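Local coordinates for cysteine desulfurase (Thermococcus onnurineus, PDB 5B89), which probably uses pyridoxal 5'-phosphate to take the sulfur from L-cysteine, passing it to a sulfur carrier and releasing L-alanine, at residues M21-D26 with E305-G310; A361-H366 with E404-V409. All blocks are in the same frame, centred on the assembly; numbering follows the deposited sequence.

Contact 1 of 2, residues M21-D26 with E305-G310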
loop_
_atom_site.group_PDB
_atom_site.type_symbol
_atom_site.label_atom_id
_atom_site.label_comp_id
_atom_site.label_asym_id
_atom_site.label_seq_id
_atom_site.Cartn_x
_atom_site.Cartn_y
_atom_site.Cartn_z
ATOM N N MET B 21 12.630 9.991 -30.372
ATOM C CA MET B 21 13.340 8.886 -29.780
ATOM C C MET B 21 13.442 7.672 -30.656
ATOM O O MET B 21 12.567 7.395 -31.398
ATOM C CB MET B 21 12.534 8.358 -28.583
ATOM C CG MET B 21 12.593 9.093 -27.276
ATOM S SD MET B 21 11.351 8.516 -26.082
ATOM C CE MET B 21 11.245 6.873 -26.569
ATOM N N ARG B 22 14.504 6.932 -30.480
ATOM C CA ARG B 22 14.664 5.698 -31.153
ATOM C C ARG B 22 14.045 4.622 -30.237
ATOM O O ARG B 22 14.449 4.489 -29.134
ATOM C CB ARG B 22 16.127 5.352 -31.358
ATOM C CG ARG B 22 16.892 6.258 -32.250
ATOM C CD ARG B 22 18.154 5.572 -32.732
ATOM N NE ARG B 22 18.995 5.017 -31.681
ATOM C CZ ARG B 22 19.506 5.719 -30.677
ATOM N NH1 ARG B 22 19.237 7.015 -30.587
ATOM N NH2 ARG B 22 20.278 5.143 -29.778
ATOM N N ILE B 23 13.063 3.892 -30.717
ATOM C CA ILE B 23 12.435 2.814 -29.956
ATOM C C ILE B 23 12.903 1.533 -30.586
ATOM O O ILE B 23 12.806 1.388 -31.757
ATOM C CB ILE B 23 10.917 2.850 -30.182
ATOM C CG1 ILE B 23 10.331 4.116 -29.629
ATOM C CG2 ILE B 23 10.217 1.606 -29.656
ATOM C CD1 ILE B 23 10.690 4.376 -28.218
ATOM N N PRO B 24 13.445 0.504 -29.836
ATOM C CA PRO B 24 13.474 0.614 -28.370
ATOM C C PRO B 24 14.744 1.143 -27.678
ATOM O O PRO B 24 14.806 1.286 -26.471
ATOM C CB PRO B 24 13.302 -0.840 -27.973
ATOM C CG PRO B 24 14.077 -1.597 -28.960
ATOM C CD PRO B 24 13.907 -0.910 -30.226
ATOM N N GLU B 25 15.756 1.401 -28.470
ATOM C CA GLU B 25 17.046 1.794 -27.946
ATOM C C GLU B 25 17.114 2.868 -26.919
ATOM O O GLU B 25 17.801 2.718 -25.975
ATOM C CB GLU B 25 17.981 2.148 -29.116
ATOM C CG GLU B 25 18.240 0.951 -30.011
ATOM C CD GLU B 25 17.291 0.840 -31.212
ATOM O OE1 GLU B 25 17.631 0.062 -32.125
ATOM O OE2 GLU B 25 16.292 1.491 -31.247
ATOM N N ASP B 26 16.410 3.957 -27.119
ATOM C CA ASP B 26 16.510 5.097 -26.191
ATOM C C ASP B 26 15.734 4.834 -24.866
ATOM O O ASP B 26 15.978 5.541 -23.876
ATOM C CB ASP B 26 15.982 6.387 -26.804
ATOM C CG ASP B 26 16.978 6.973 -27.800
ATOM O OD1 ASP B 26 18.161 6.548 -27.737
ATOM O OD2 ASP B 26 16.595 7.795 -28.658
ATOM N N GLU B 305 4.663 9.127 -21.196
ATOM C CA GLU B 305 4.104 10.264 -22.069
ATOM C C GLU B 305 5.208 10.726 -22.989
ATOM O O GLU B 305 4.859 11.064 -24.202
ATOM C CB GLU B 305 3.530 11.378 -21.194
ATOM C CG GLU B 305 2.239 10.908 -20.541
ATOM C CD GLU B 305 1.652 11.850 -19.485
ATOM O OE1 GLU B 305 0.430 11.616 -19.100
ATOM O OE2 GLU B 305 2.459 12.684 -18.996
ATOM N N ARG B 306 6.450 10.684 -22.643
ATOM C CA ARG B 306 7.537 11.124 -23.508
ATOM C C ARG B 306 7.702 10.141 -24.632
ATOM O O ARG B 306 8.001 10.516 -25.807
ATOM C CB ARG B 306 8.852 11.235 -22.676
ATOM C CG ARG B 306 10.038 11.849 -23.318
ATOM C CD ARG B 306 11.195 12.059 -22.266
ATOM N NE ARG B 306 12.492 12.022 -22.940
ATOM C CZ ARG B 306 13.310 10.959 -23.000
ATOM N NH1 ARG B 306 13.052 9.762 -22.401
ATOM N NH2 ARG B 306 14.439 11.084 -23.679
ATOM N N ILE B 307 7.516 8.845 -24.416
ATOM C CA ILE B 307 7.598 7.844 -25.401
ATOM C C ILE B 307 6.340 7.922 -26.256
ATOM O O ILE B 307 6.454 7.887 -27.500
ATOM C CB ILE B 307 7.694 6.468 -24.800
ATOM C CG1 ILE B 307 8.948 6.371 -23.931
ATOM C CG2 ILE B 307 7.575 5.385 -25.855
ATOM C CD1 ILE B 307 8.863 5.194 -22.992
ATOM N N GLY B 308 5.178 8.044 -25.658
ATOM C CA GLY B 308 3.876 8.001 -26.359
ATOM C C GLY B 308 3.245 6.635 -26.411
ATOM O O GLY B 308 3.837 5.651 -26.819
ATOM N N LEU B 309 1.979 6.619 -25.987
ATOM C CA LEU B 309 1.229 5.325 -25.986
ATOM C C LEU B 309 1.115 4.711 -27.363
ATOM O O LEU B 309 1.091 3.501 -27.518
ATOM C CB LEU B 309 -0.116 5.417 -25.283
ATOM C CG LEU B 309 -0.061 5.620 -23.776
ATOM C CD1 LEU B 309 -1.364 6.145 -23.220
ATOM C CD2 LEU B 309 0.353 4.306 -23.093
ATOM N N GLY B 310 1.106 5.541 -28.373
ATOM C CA GLY B 310 1.047 5.026 -29.727
ATOM C C GLY B 310 2.288 4.267 -30.137
ATOM O O GLY B 310 2.209 3.263 -30.760
HETATM O O HOH W 1 15.297 8.328 -22.517
#
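Over one face of the R306 guanidinium sits the sulfur of M21, displaced toward the rim of the group, with SD 4.2 Å from R306 NH1. A water lies at the guanidinium edge, in its plane. It accepts a hydrogen bond from R306 NH1 at 2.7 Å and donates one to the backbone O of D26 at 3.2 Å, so a single water carries the polar link between the segments; no direct hydrogen bond joins them. The rest of the contact is apolar. The M21 chain runs extended as far as SD and then bends at its last torsion (chi3 31°), which turns the methyl onto I307: M21 CE lies 3.5 Å from I307 CG1. I23 reaches the other branch of the same residue, its CD1 standing 4.0 Å from I307 CG2. I307 is the last residue of helix 291-307; G308 follows with positive phi (93°), ending that helix and at the same time taking the N-cap position of helix 309-329. The N-terminal segment 21-26 of this class-V aminotransferase fold thus packs at the junction of two consecutive helices, where V27 and V396 also touch I307 and a backbone hydrogen bond ties R306 to A19. Within 21-26, D26 holds the turn leading into helix 25-28. Its OD2 accepts a nearly straight hydrogen bond (179°) from R22 N, the donor standing above the carboxylate plane, while OD1 forms a salt bridge with R22 NH1 at 3.1 Å.

Contact 2 of 2, residues A361-H366 with E404-V409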
loop_
_atom_site.group_PDB
_atom_site.type_symbol
_atom_site.label_atom_id
_atom_site.label_comp_id
_atom_site.label_asym_id
_atom_site.label_seq_id
_atom_site.Cartn_x
_atom_site.Cartn_y
_atom_site.Cartn_z
ATOM N N ALA B 361 12.148 -22.822 -17.187
ATOM C CA ALA B 361 13.490 -23.065 -16.646
ATOM C C ALA B 361 14.544 -23.142 -17.756
ATOM O O ALA B 361 15.582 -22.541 -17.594
ATOM C CB ALA B 361 13.504 -24.347 -15.858
ATOM N N ILE B 362 14.192 -23.767 -18.904
ATOM C CA ILE B 362 15.125 -23.761 -20.044
ATOM C C ILE B 362 15.394 -22.366 -20.574
ATOM O O ILE B 362 16.498 -21.918 -20.846
ATOM C CB ILE B 362 14.683 -24.724 -21.116
ATOM C CG1 ILE B 362 14.795 -26.149 -20.629
ATOM C CG2 ILE B 362 15.497 -24.545 -22.407
ATOM C CD1 ILE B 362 13.911 -27.050 -21.402
ATOM N N LEU B 363 14.320 -21.545 -20.618
ATOM C CA LEU B 363 14.463 -20.208 -21.017
ATOM C C LEU B 363 15.321 -19.399 -20.083
ATOM O O LEU B 363 16.169 -18.602 -20.520
ATOM C CB LEU B 363 13.079 -19.534 -21.290
ATOM C CG LEU B 363 12.384 -20.088 -22.570
ATOM C CD1 LEU B 363 10.881 -19.821 -22.649
ATOM C CD2 LEU B 363 13.056 -19.545 -23.824
ATOM N N ASP B 364 15.088 -19.595 -18.807
ATOM C CA ASP B 364 15.896 -18.968 -17.779
ATOM C C ASP B 364 17.424 -19.311 -17.885
ATOM O O ASP B 364 18.221 -18.417 -17.744
ATOM C CB ASP B 364 15.379 -19.259 -16.381
ATOM C CG ASP B 364 16.188 -18.579 -15.309
ATOM O OD1 ASP B 364 16.373 -17.326 -15.174
ATOM O OD2 ASP B 364 16.878 -19.412 -14.611
ATOM N N ASP B 365 17.693 -20.537 -18.248
ATOM C CA ASP B 365 19.084 -20.961 -18.453
ATOM C C ASP B 365 19.717 -20.006 -19.486
ATOM O O ASP B 365 20.934 -19.807 -19.451
ATOM C CB ASP B 365 19.119 -22.403 -18.978
ATOM C CG ASP B 365 18.675 -23.479 -18.046
ATOM O OD1 ASP B 365 18.588 -23.291 -16.841
ATOM O OD2 ASP B 365 18.333 -24.582 -18.571
ATOM N N HIS B 366 18.953 -19.615 -20.524
ATOM C CA HIS B 366 19.329 -18.753 -21.588
ATOM C C HIS B 366 19.105 -17.257 -21.330
ATOM O O HIS B 366 19.113 -16.475 -22.217
ATOM C CB HIS B 366 18.643 -19.180 -22.887
ATOM C CG HIS B 366 19.047 -20.519 -23.396
ATOM N ND1 HIS B 366 18.566 -21.719 -22.976
ATOM C CD2 HIS B 366 19.911 -20.787 -24.395
ATOM C CE1 HIS B 366 19.183 -22.702 -23.648
ATOM N NE2 HIS B 366 19.970 -22.137 -24.493
ATOM N N GLU B 404 13.973 -12.711 -31.717
ATOM C CA GLU B 404 14.716 -13.662 -32.542
ATOM C C GLU B 404 15.600 -14.592 -31.682
ATOM O O GLU B 404 15.702 -15.730 -31.940
ATOM C CB GLU B 404 15.506 -12.958 -33.623
ATOM C CG GLU B 404 14.712 -12.135 -34.627
ATOM C CD GLU B 404 13.886 -12.938 -35.586
ATOM O OE1 GLU B 404 13.967 -14.120 -35.594
ATOM O OE2 GLU B 404 13.158 -12.302 -36.308
ATOM N N THR B 405 16.210 -14.051 -30.632
ATOM C CA THR B 405 16.978 -14.872 -29.733
ATOM C C THR B 405 16.071 -15.923 -29.080
ATOM O O THR B 405 16.377 -17.030 -29.026
ATOM C CB THR B 405 17.686 -14.011 -28.689
ATOM O OG1 THR B 405 18.528 -13.125 -29.361
ATOM C CG2 THR B 405 18.477 -14.834 -27.680
ATOM N N PHE B 406 14.906 -15.486 -28.604
ATOM C CA PHE B 406 13.927 -16.325 -27.998
ATOM C C PHE B 406 13.495 -17.420 -28.971
ATOM O O PHE B 406 13.427 -18.521 -28.600
ATOM C CB PHE B 406 12.701 -15.466 -27.539
ATOM C CG PHE B 406 11.447 -16.225 -27.312
ATOM C CD1 PHE B 406 11.206 -16.801 -26.131
ATOM C CD2 PHE B 406 10.487 -16.315 -28.278
ATOM C CE1 PHE B 406 10.058 -17.505 -25.901
ATOM C CE2 PHE B 406 9.334 -17.019 -28.055
ATOM C CZ PHE B 406 9.128 -17.619 -26.864
ATOM N N LEU B 407 13.193 -17.040 -30.200
ATOM C CA LEU B 407 12.738 -18.035 -31.201
ATOM C C LEU B 407 13.844 -19.097 -31.515
ATOM O O LEU B 407 13.543 -20.249 -31.666
ATOM C CB LEU B 407 12.278 -17.357 -32.457
ATOM C CG LEU B 407 10.903 -16.579 -32.351
ATOM C CD1 LEU B 407 10.644 -15.887 -33.623
ATOM C CD2 LEU B 407 9.787 -17.532 -32.002
ATOM N N GLY B 408 15.058 -18.630 -31.473
ATOM C CA GLY B 408 16.199 -19.539 -31.620
ATOM C C GLY B 408 16.351 -20.504 -30.499
ATOM O O GLY B 408 16.575 -21.710 -30.690
ATOM N N VAL B 409 16.105 -20.036 -29.239
ATOM C CA VAL B 409 16.093 -20.934 -28.153
ATOM C C VAL B 409 14.915 -21.919 -28.118
ATOM O O VAL B 409 15.061 -23.079 -27.853
ATOM C CB VAL B 409 16.184 -20.175 -26.752
ATOM C CG1 VAL B 409 16.051 -21.097 -25.555
ATOM C CG2 VAL B 409 17.376 -19.316 -26.725
#
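This is an apolar helix-to-helix contact, with a CH-pi interaction at its exposed edge, between the C-terminal end of helix 356-365 and the middle of helix 400-415 on one side of the small C-terminal sheet. V409 carries it, directed toward the other segment: both its methyls lie on H366, and CG1 also touches L363. CG1 stands over one face of the H366 imidazole, 3.8 Å from the ring centroid and 15° off the normal, shifted toward the CG-ND1 bond. The second methyl, CG2, lies on the same side of the ring, 3.7 Å from H366 CD2. With CG1 anti to the backbone N (chi1 175°), that methyl also reaches inward to L363 CD2 at 3.8 Å. The imidazole is held for this by its own helix: H366 ND1 donates to I362 O at 3.0 Å, almost straight at the nitrogen (174°), with the oxygen in the ring plane and the donor above the carbonyl plane. That bond restrains the ring's rotation and turns a face toward V409. Deeper in, L363 bridges V409 and F406. Its CD2 approaches F406 CD1 at 4.0 Å, coming in obliquely to the ring, and its CD1 lies 4.1 Å from F406 CE1. I368 and V370 of strand 368-373 touch L363 from the sheet, while T323 of helix 309-329 meets F406. The contact lies away from the cofactor; helix 356-365 also meets the second subunit, where D364 OD1 accepts a hydrogen bond from R73 N of that subunit. Two helices packed together against one small beta-sheet are characteristic of the C-terminal domain of fold-type I PLP enzymes, to which the class-V aminotransferases belong.

Overall arrangement
From the N terminus, the chain passes through 21-26 into helix 25-28, then lays down strand 38-39 of the small sheet, the seven-stranded sheet with its helices and a two-stranded sheet before helix 291-307 returns to the start. Contact 1 closes this loop of 278 intervening residues, tying the N-terminal segment to the joint between helices 291-307 and 309-329. Contact 2 opens only afterwards and closes a much shorter loop, of 37 residues, joining helices 356-365 and 400-415 beside the four-stranded sheet. The two loops run in series, neither nesting nor crossing. Their centres lie about 26 Å apart and their nearest atoms about 11 Å; helix 309-329 links them, leaving contact 1 and then touching F406 of contact 2.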